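Local structure of beta-porphyranase B (Bacteroides plebeius, 4AWD) at residues A[27-39]-A[48-60]. The protein cleaves the sulfated red-algal polysaccharide porphyran at beta-1,4 linkages between beta-D-galactopyranose and alpha-L-galactopyranose-6-sulfate, acting as a gut bacterial glycoside hydrolase. Sequence-based numbering, arbitrary orientation.
Sequences KEYSLAEEHIKNL and WVVNEDYTDEFNG. With CA (calcium ion), chain C.
Tyr29 lays its ring flat on the side chain of Glu52 where the short N-terminal helix 30-34 packs against an edge of the GH16 beta-sandwich, over strand 46-50 and the loop running on to the calcium site. Glu52 CG sits almost directly over the ring, 3.6 Å from the Tyr29 ring centroid, a CH-pi contact. Because the Glu52 chain is extended beyond CG (chi2 178°), its carboxylate carries on across the same face, its plane 17° from that of the ring. Thr55 CG2 comes in at the ring edge, 3.9 Å from Tyr29 CD1, and also touches Ala32 CB; Val50 CG2 meets Ala32 CB from another direction. Farther along, Leu39 CD2 covers a face of the Trp48 indole, with Ile36 CG2 against Trp48 CB. No direct hydrogen bond links the two segments, and the looser, solvent side lies at Glu33 and Glu28. Glu28 OE2 comes within 4.1 Å of Asp56 OD1; two waters donate to both carboxylates, each with one weak bond, probably easing the like charges. Glu57, bent at chi2 (-61°), is instead buried, its CD 3.7 Å from Leu31 CB and its OE1 paired with Arg315. Its backbone O and Asn59 OD1 bind calcium, which Gly94 and Asp312 help to hold. Between the helix start and Glu57, a water accepts from Ala32 N at 2.8 Å and donates to both Glu28 O and Glu57 OE2, the latter at 2.7 Å.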
ATOM      1  N   LYS A  27      24.997   8.419  -5.691  1.00 24.67           N
ATOM      2  CA  LYS A  27      24.247   9.324  -4.772  1.00 24.18           C
ATOM      3  C   LYS A  27      22.772   8.904  -4.663  1.00 23.97           C
ATOM      4  O   LYS A  27      21.944   9.626  -4.083  1.00 24.13           O
ATOM      5  CB  LYS A  27      24.378  10.782  -5.237  1.00 24.56           C
ATOM      6  N   GLU A  28      22.452   7.725  -5.194  1.00 22.91           N
ATOM      7  CA  GLU A  28      21.065   7.248  -5.238  1.00 22.59           C
ATOM      8  C   GLU A  28      20.491   6.880  -3.851  1.00 21.16           C
ATOM      9  O   GLU A  28      19.283   6.872  -3.669  1.00 20.76           O
ATOM     10  CB  GLU A  28      20.926   6.117  -6.281  1.00 22.96           C
ATOM     11  CG  GLU A  28      19.662   5.296  -6.208  1.00 26.87           C
ATOM     12  CD  GLU A  28      19.057   4.964  -7.575  1.00 31.79           C
ATOM     13  OE1 GLU A  28      19.804   4.832  -8.578  1.00 34.42           O
ATOM     14  OE2 GLU A  28      17.815   4.829  -7.636  1.00 32.95           O
ATOM     15  N   TYR A  29      21.363   6.639  -2.868  1.00 19.87           N
ATOM     16  CA  TYR A  29      20.928   6.187  -1.533  1.00 18.47           C
ATOM     17  C   TYR A  29      21.275   7.136  -0.374  1.00 17.89           C
ATOM     18  O   TYR A  29      21.012   6.805   0.792  1.00 17.31           O
ATOM     19  CB  TYR A  29      21.416   4.754  -1.260  1.00 17.63           C
ATOM     20  CG  TYR A  29      20.887   3.802  -2.297  1.00 16.58           C
ATOM     21  CD1 TYR A  29      19.538   3.467  -2.325  1.00 16.10           C
ATOM     22  CD2 TYR A  29      21.714   3.274  -3.283  1.00 14.90           C
ATOM     23  CE1 TYR A  29      19.028   2.620  -3.294  1.00 15.66           C
ATOM     24  CE2 TYR A  29      21.213   2.409  -4.255  1.00 14.59           C
ATOM     25  CZ  TYR A  29      19.863   2.090  -4.255  1.00 15.00           C
ATOM     26  OH  TYR A  29      19.329   1.248  -5.209  1.00 13.72           O
ATOM     27  N   SER A  30      21.828   8.305  -0.704  1.00 17.01           N
ATOM     28  CA  SER A  30      22.303   9.280   0.299  1.00 16.89           C
ATOM     29  C   SER A  30      21.184   9.899   1.130  1.00 16.65           C
ATOM     30  O   SER A  30      21.332  10.102   2.345  1.00 16.62           O
ATOM     31  CB  SER A  30      23.101  10.414  -0.352  1.00 16.27           C
ATOM     32  OG  SER A  30      23.938   9.925  -1.386  1.00 17.78           O
ATOM     33  N   LEU A  31      20.079  10.224   0.469  1.00 16.48           N
ATOM     34  CA  LEU A  31      18.963  10.848   1.152  1.00 16.55           C
ATOM     35  C   LEU A  31      18.352   9.873   2.151  1.00 16.63           C
ATOM     36  O   LEU A  31      18.009  10.265   3.266  1.00 16.97           O
ATOM     37  CB  LEU A  31      17.929  11.369   0.151  1.00 16.38           C
ATOM     38  CG  LEU A  31      18.348  12.676  -0.536  1.00 15.99           C
ATOM     39  CD1 LEU A  31      17.336  13.071  -1.580  1.00 15.05           C
ATOM     40  CD2 LEU A  31      18.518  13.802   0.470  1.00 15.26           C
ATOM     41  N   ALA A  32      18.264   8.604   1.758  1.00 16.69           N
ATOM     42  CA  ALA A  32      17.745   7.552   2.630  1.00 17.09           C
ATOM     43  C   ALA A  32      18.662   7.284   3.812  1.00 17.27           C
ATOM     44  O   ALA A  32      18.178   7.078   4.919  1.00 16.90           O
ATOM     45  CB  ALA A  32      17.476   6.256   1.847  1.00 16.69           C
ATOM     46  N   GLU A  33      19.975   7.277   3.578  1.00 18.12           N
ATOM     47  CA  GLU A  33      20.950   7.114   4.670  1.00 18.98           C
ATOM     48  C   GLU A  33      20.804   8.240   5.689  1.00 19.32           C
ATOM     49  O   GLU A  33      20.750   7.993   6.893  1.00 19.31           O
ATOM     50  CB  GLU A  33      22.386   7.069   4.136  1.00 19.08           C
ATOM     51  CG  GLU A  33      23.451   6.785   5.189  1.00 20.10           C
ATOM     52  CD  GLU A  33      23.596   5.302   5.532  1.00 24.47           C
ATOM     53  OE1 GLU A  33      22.968   4.445   4.853  1.00 25.70           O
ATOM     54  OE2 GLU A  33      24.357   4.989   6.488  1.00 27.04           O
ATOM     55  N   GLU A  34      20.722   9.472   5.189  1.00 19.87           N
ATOM     56  CA  GLU A  34      20.529  10.649   6.025  1.00 20.68           C
ATOM     57  C   GLU A  34      19.215  10.583   6.819  1.00 20.97           C
ATOM     58  O   GLU A  34      19.159  11.059   7.952  1.00 21.29           O
ATOM     59  CB  GLU A  34      20.600  11.912   5.158  1.00 20.82           C
ATOM     60  CG  GLU A  34      20.346  13.244   5.885  1.00 23.09           C
ATOM     61  CD  GLU A  34      21.435  13.632   6.905  1.00 26.44           C
ATOM     62  OE1 GLU A  34      22.613  13.196   6.776  1.00 27.05           O
ATOM     63  OE2 GLU A  34      21.100  14.393   7.846  1.00 27.84           O
ATOM     64  N   HIS A  35      18.179   9.978   6.234  1.00 20.90           N
ATOM     65  CA  HIS A  35      16.865   9.854   6.880  1.00 21.18           C
ATOM     66  C   HIS A  35      16.832   8.927   8.122  1.00 21.40           C
ATOM     67  O   HIS A  35      15.850   8.926   8.864  1.00 21.64           O
ATOM     68  CB  HIS A  35      15.796   9.430   5.854  1.00 21.31           C
ATOM     69  CG  HIS A  35      14.387   9.499   6.368  1.00 21.55           C
ATOM     70  ND1 HIS A  35      13.810  10.669   6.822  1.00 22.11           N
ATOM     71  CD2 HIS A  35      13.433   8.543   6.487  1.00 21.77           C
ATOM     72  CE1 HIS A  35      12.569  10.428   7.209  1.00 21.28           C
ATOM     73  NE2 HIS A  35      12.317   9.144   7.021  1.00 22.04           N
ATOM     74  N   ILE A  36      17.900   8.157   8.353  1.00 21.40           N
ATOM     75  CA  ILE A  36      18.000   7.288   9.537  1.00 21.25           C
ATOM     76  C   ILE A  36      17.872   8.071  10.864  1.00 21.46           C
ATOM     77  O   ILE A  36      17.291   7.563  11.829  1.00 21.72           O
ATOM     78  CB  ILE A  36      19.272   6.381   9.483  1.00 21.31           C
ATOM     79  CG1 ILE A  36      19.163   5.411   8.299  1.00 20.82           C
ATOM     80  CG2 ILE A  36      19.479   5.584  10.790  1.00 20.60           C
ATOM     81  CD1 ILE A  36      20.475   4.709   7.928  1.00 20.98           C
ATOM     82  N   LYS A  37      18.383   9.303  10.890  1.00 21.45           N
ATOM     83  CA  LYS A  37      18.129  10.267  11.977  1.00 21.57           C
ATOM     84  C   LYS A  37      16.696  10.228  12.491  1.00 21.32           C
ATOM     85  O   LYS A  37      16.463  10.362  13.690  1.00 20.78           O
ATOM     86  CB  LYS A  37      18.263  11.695  11.462  1.00 21.60           C
ATOM     87  CG  LYS A  37      19.620  12.205  11.131  1.00 23.51           C
ATOM     88  CD  LYS A  37      19.527  13.710  10.815  1.00 23.62           C
ATOM     89  CE  LYS A  37      18.344  14.028   9.907  1.00 24.77           C
ATOM     90  NZ  LYS A  37      18.510  15.319   9.181  1.00 25.94           N
ATOM     91  N   ASN A  38      15.746  10.122  11.555  1.00 20.96           N
ATOM     92  CA  ASN A  38      14.319  10.273  11.839  1.00 21.04           C
ATOM     93  C   ASN A  38      13.597   8.987  12.225  1.00 20.97           C
ATOM     94  O   ASN A  38      12.485   9.027  12.733  1.00 21.10           O
ATOM     95  CB  ASN A  38      13.606  10.915  10.650  1.00 21.22           C
ATOM     96  CG  ASN A  38      14.115  12.304  10.346  1.00 21.81           C
ATOM     97  OD1 ASN A  38      14.128  13.168  11.213  1.00 23.86           O
ATOM     98  ND2 ASN A  38      14.542  12.525   9.108  1.00 22.53           N
ATOM     99  N   LEU A  39      14.230   7.850  11.973  1.00 21.10           N
ATOM    100  CA  LEU A  39      13.660   6.558  12.338  1.00 21.49           C
ATOM    101  C   LEU A  39      13.603   6.396  13.863  1.00 21.45           C
ATOM    102  O   LEU A  39      14.324   7.086  14.591  1.00 21.25           O
ATOM    103  CB  LEU A  39      14.435   5.402  11.660  1.00 20.75           C
ATOM    104  CG  LEU A  39      13.963   4.950  10.268  1.00 21.66           C
ATOM    105  CD1 LEU A  39      13.505   6.104   9.355  1.00 21.58           C
ATOM    106  CD2 LEU A  39      15.016   4.111   9.538  1.00 21.63           C
ATOM    107  N   TRP A  48      20.152   0.694  11.831  1.00 14.79           N
ATOM    108  CA  TRP A  48      19.359   0.741  10.617  1.00 12.97           C
ATOM    109  C   TRP A  48      20.285   0.839   9.411  1.00 13.91           C
ATOM    110  O   TRP A  48      21.270   1.588   9.422  1.00 13.62           O
ATOM    111  CB  TRP A  48      18.360   1.905  10.631  1.00 11.60           C
ATOM    112  CG  TRP A  48      17.223   1.755  11.629  1.00  4.48           C
ATOM    113  CD1 TRP A  48      17.040   2.473  12.784  1.00  2.00           C
ATOM    114  CD2 TRP A  48      16.105   0.845  11.542  1.00  2.00           C
ATOM    115  NE1 TRP A  48      15.892   2.040  13.436  1.00  2.00           N
ATOM    116  CE2 TRP A  48      15.303   1.050  12.687  1.00  2.00           C
ATOM    117  CE3 TRP A  48      15.722  -0.142  10.619  1.00  2.00           C
ATOM    118  CZ2 TRP A  48      14.123   0.330  12.913  1.00  2.00           C
ATOM    119  CZ3 TRP A  48      14.527  -0.856  10.851  1.00  2.00           C
ATOM    120  CH2 TRP A  48      13.757  -0.614  12.001  1.00  2.00           C
ATOM    121  N   VAL A  49      19.949   0.068   8.375  1.00 14.19           N
ATOM    122  CA  VAL A  49      20.721   0.008   7.149  1.00 14.60           C
ATOM    123  C   VAL A  49      19.763   0.092   5.942  1.00 15.27           C
ATOM    124  O   VAL A  49      18.702  -0.555   5.929  1.00 15.28           O
ATOM    125  CB  VAL A  49      21.584  -1.276   7.159  1.00 14.86           C
ATOM    126  CG1 VAL A  49      21.502  -2.043   5.852  1.00 15.39           C
ATOM    127  CG2 VAL A  49      23.051  -0.953   7.567  1.00 14.58           C
ATOM    128  N   VAL A  50      20.117   0.902   4.944  1.00 15.31           N
ATOM    129  CA  VAL A  50      19.254   1.083   3.796  1.00 15.39           C
ATOM    130  C   VAL A  50      19.021  -0.270   3.109  1.00 16.12           C
ATOM    131  O   VAL A  50      19.959  -1.027   2.877  1.00 15.94           O
ATOM    132  CB  VAL A  50      19.836   2.090   2.788  1.00 15.04           C
ATOM    133  CG1 VAL A  50      18.967   2.157   1.537  1.00 15.58           C
ATOM    134  CG2 VAL A  50      19.948   3.452   3.400  1.00 14.63           C
ATOM    135  N   ASN A  51      17.761  -0.584   2.815  1.00 16.68           N
ATOM    136  CA  ASN A  51      17.473  -1.705   1.924  1.00 17.01           C
ATOM    137  C   ASN A  51      17.279  -1.147   0.517  1.00 16.69           C
ATOM    138  O   ASN A  51      16.231  -0.583   0.209  1.00 16.91           O
ATOM    139  CB  ASN A  51      16.244  -2.491   2.390  1.00 17.18           C
ATOM    140  CG  ASN A  51      16.147  -3.871   1.744  1.00 18.22           C
ATOM    141  OD1 ASN A  51      16.599  -4.089   0.619  1.00 17.87           O
ATOM    142  ND2 ASN A  51      15.551  -4.812   2.466  1.00 20.98           N
ATOM    143  N   GLU A  52      18.300  -1.289  -0.324  1.00 16.28           N
ATOM    144  CA  GLU A  52      18.315  -0.619  -1.628  1.00 16.16           C
ATOM    145  C   GLU A  52      17.204  -1.099  -2.541  1.00 15.62           C
ATOM    146  O   GLU A  52      16.710  -0.351  -3.384  1.00 15.61           O
ATOM    147  CB  GLU A  52      19.658  -0.796  -2.315  1.00 16.15           C
ATOM    148  CG  GLU A  52      20.788  -0.138  -1.555  1.00 19.17           C
ATOM    149  CD  GLU A  52      22.153  -0.347  -2.185  1.00 22.01           C
ATOM    150  OE1 GLU A  52      22.226  -0.812  -3.347  1.00 24.00           O
ATOM    151  OE2 GLU A  52      23.157  -0.026  -1.509  1.00 23.63           O
ATOM    152  N   ASP A  53      16.801  -2.346  -2.332  1.00 15.06           N
ATOM    153  CA  ASP A  53      15.867  -3.025  -3.199  1.00 14.40           C
ATOM    154  C   ASP A  53      14.469  -2.412  -3.191  1.00 13.77           C
ATOM    155  O   ASP A  53      13.725  -2.579  -4.142  1.00 13.79           O
ATOM    156  CB  ASP A  53      15.832  -4.510  -2.824  1.00 15.09           C
ATOM    157  CG  ASP A  53      17.123  -5.248  -3.222  1.00 15.47           C
ATOM    158  OD1 ASP A  53      17.982  -4.654  -3.918  1.00 15.67           O
ATOM    159  OD2 ASP A  53      17.275  -6.421  -2.838  1.00 14.86           O
ATOM    160  N   TYR A  54      14.122  -1.687  -2.133  1.00 12.93           N
ATOM    161  CA  TYR A  54      12.777  -1.106  -2.015  1.00 12.35           C
ATOM    162  C   TYR A  54      12.865   0.385  -1.695  1.00 11.65           C
ATOM    163  O   TYR A  54      11.974   0.970  -1.095  1.00 10.66           O
ATOM    164  CB  TYR A  54      11.953  -1.890  -0.979  1.00 12.21           C
ATOM    165  CG  TYR A  54      12.132  -3.374  -1.170  1.00 12.45           C
ATOM    166  CD1 TYR A  54      11.479  -4.047  -2.207  1.00 12.38           C
ATOM    167  CD2 TYR A  54      13.018  -4.100  -0.360  1.00 13.02           C
ATOM    168  CE1 TYR A  54      11.674  -5.418  -2.418  1.00 12.29           C
ATOM    169  CE2 TYR A  54      13.221  -5.465  -0.562  1.00 13.06           C
ATOM    170  CZ  TYR A  54      12.549  -6.116  -1.588  1.00 12.94           C
ATOM    171  OH  TYR A  54      12.753  -7.467  -1.776  1.00 12.87           O
ATOM    172  N   THR A  55      13.966   0.988  -2.132  1.00 11.28           N
ATOM    173  CA  THR A  55      14.257   2.364  -1.810  1.00 10.81           C
ATOM    174  C   THR A  55      14.441   3.101  -3.112  1.00 11.31           C
ATOM    175  O   THR A  55      15.169   2.627  -4.008  1.00 11.43           O
ATOM    176  CB  THR A  55      15.524   2.471  -0.914  1.00 10.49           C
ATOM    177  OG1 THR A  55      15.229   1.967   0.395  1.00  9.60           O
ATOM    178  CG2 THR A  55      15.978   3.896  -0.790  1.00  9.70           C
ATOM    179  N   ASP A  56      13.779   4.252  -3.212  1.00 11.42           N
ATOM    180  CA  ASP A  56      13.841   5.085  -4.401  1.00 12.00           C
ATOM    181  C   ASP A  56      13.394   6.514  -4.137  1.00 12.61           C
ATOM    182  O   ASP A  56      12.284   6.760  -3.621  1.00 12.85           O
ATOM    183  CB  ASP A  56      12.983   4.504  -5.533  1.00 11.94           C
ATOM    184  CG  ASP A  56      13.488   4.910  -6.918  1.00 12.24           C
ATOM    185  OD1 ASP A  56      13.968   6.060  -7.097  1.00 10.94           O
ATOM    186  OD2 ASP A  56      13.393   4.067  -7.832  1.00 12.38           O
ATOM    187  N   GLU A  57      14.245   7.447  -4.555  1.00 12.67           N
ATOM    188  CA  GLU A  57      13.993   8.862  -4.389  1.00 12.72           C
ATOM    189  C   GLU A  57      13.210   9.414  -5.577  1.00 13.06           C
ATOM    190  O   GLU A  57      12.667  10.510  -5.518  1.00 13.43           O
ATOM    191  CB  GLU A  57      15.317   9.607  -4.219  1.00 12.43           C
ATOM    192  CG  GLU A  57      16.136   9.167  -3.018  1.00 11.94           C
ATOM    193  CD  GLU A  57      15.423   9.384  -1.682  1.00 13.09           C
ATOM    194  OE1 GLU A  57      14.632  10.353  -1.544  1.00 11.54           O
ATOM    195  OE2 GLU A  57      15.674   8.589  -0.749  1.00 13.18           O
ATOM    196  N   PHE A  58      13.152   8.647  -6.654  1.00 13.48           N
ATOM    197  CA  PHE A  58      12.459   9.061  -7.884  1.00 13.96           C
ATOM    198  C   PHE A  58      12.966  10.425  -8.373  1.00 14.69           C
ATOM    199  O   PHE A  58      12.190  11.277  -8.818  1.00 14.95           O
ATOM    200  CB  PHE A  58      10.920   9.065  -7.717  1.00 12.81           C
ATOM    201  CG  PHE A  58      10.352   7.804  -7.108  1.00 11.72           C
ATOM    202  CD1 PHE A  58      10.380   6.593  -7.801  1.00  9.67           C
ATOM    203  CD2 PHE A  58       9.757   7.837  -5.841  1.00 10.27           C
ATOM    204  CE1 PHE A  58       9.832   5.427  -7.235  1.00 10.91           C
ATOM    205  CE2 PHE A  58       9.213   6.683  -5.263  1.00  9.78           C
ATOM    206  CZ  PHE A  58       9.241   5.475  -5.956  1.00  9.42           C
ATOM    207  N   ASN A  59      14.273  10.628  -8.285  1.00 15.97           N
ATOM    208  CA  ASN A  59      14.858  11.930  -8.651  1.00 17.35           C
ATOM    209  C   ASN A  59      15.509  11.920 -10.031  1.00 18.33           C
ATOM    210  O   ASN A  59      16.177  12.883 -10.418  1.00 19.16           O
ATOM    211  CB  ASN A  59      15.825  12.426  -7.560  1.00 16.88           C
ATOM    212  CG  ASN A  59      15.087  12.926  -6.303  1.00 17.72           C
ATOM    213  OD1 ASN A  59      13.854  13.018  -6.287  1.00 18.52           O
ATOM    214  ND2 ASN A  59      15.839  13.247  -5.253  1.00 15.31           N
ATOM    215  N   GLY A  60      15.297  10.836 -10.773  1.00 19.22           N
ATOM    216  CA  GLY A  60      15.804  10.717 -12.128  1.00 21.10           C
ATOM    217  C   GLY A  60      14.831  11.128 -13.216  1.00 22.55           C
ATOM    218  O   GLY A  60      13.837  11.833 -12.970  1.00 22.76           O
TER
HETATM  219 CA    CA C1321      12.123  12.719  -4.652  1.00 17.69          CA
HETATM  220  O   HOH W   1      15.592   6.960  -9.025  1.00 14.59           O
HETATM  221  O   HOH W   2      16.013   3.075  -7.818  1.00 20.49           O
HETATM  222  O   HOH W   3      18.326   7.891  -0.946  1.00 26.37           O
HETATM  223  O   HOH W   4      22.822   2.013   4.916  1.00 17.90           O
HETATM  224  O   HOH W   5      13.803  12.520  -2.999  1.00  9.89           O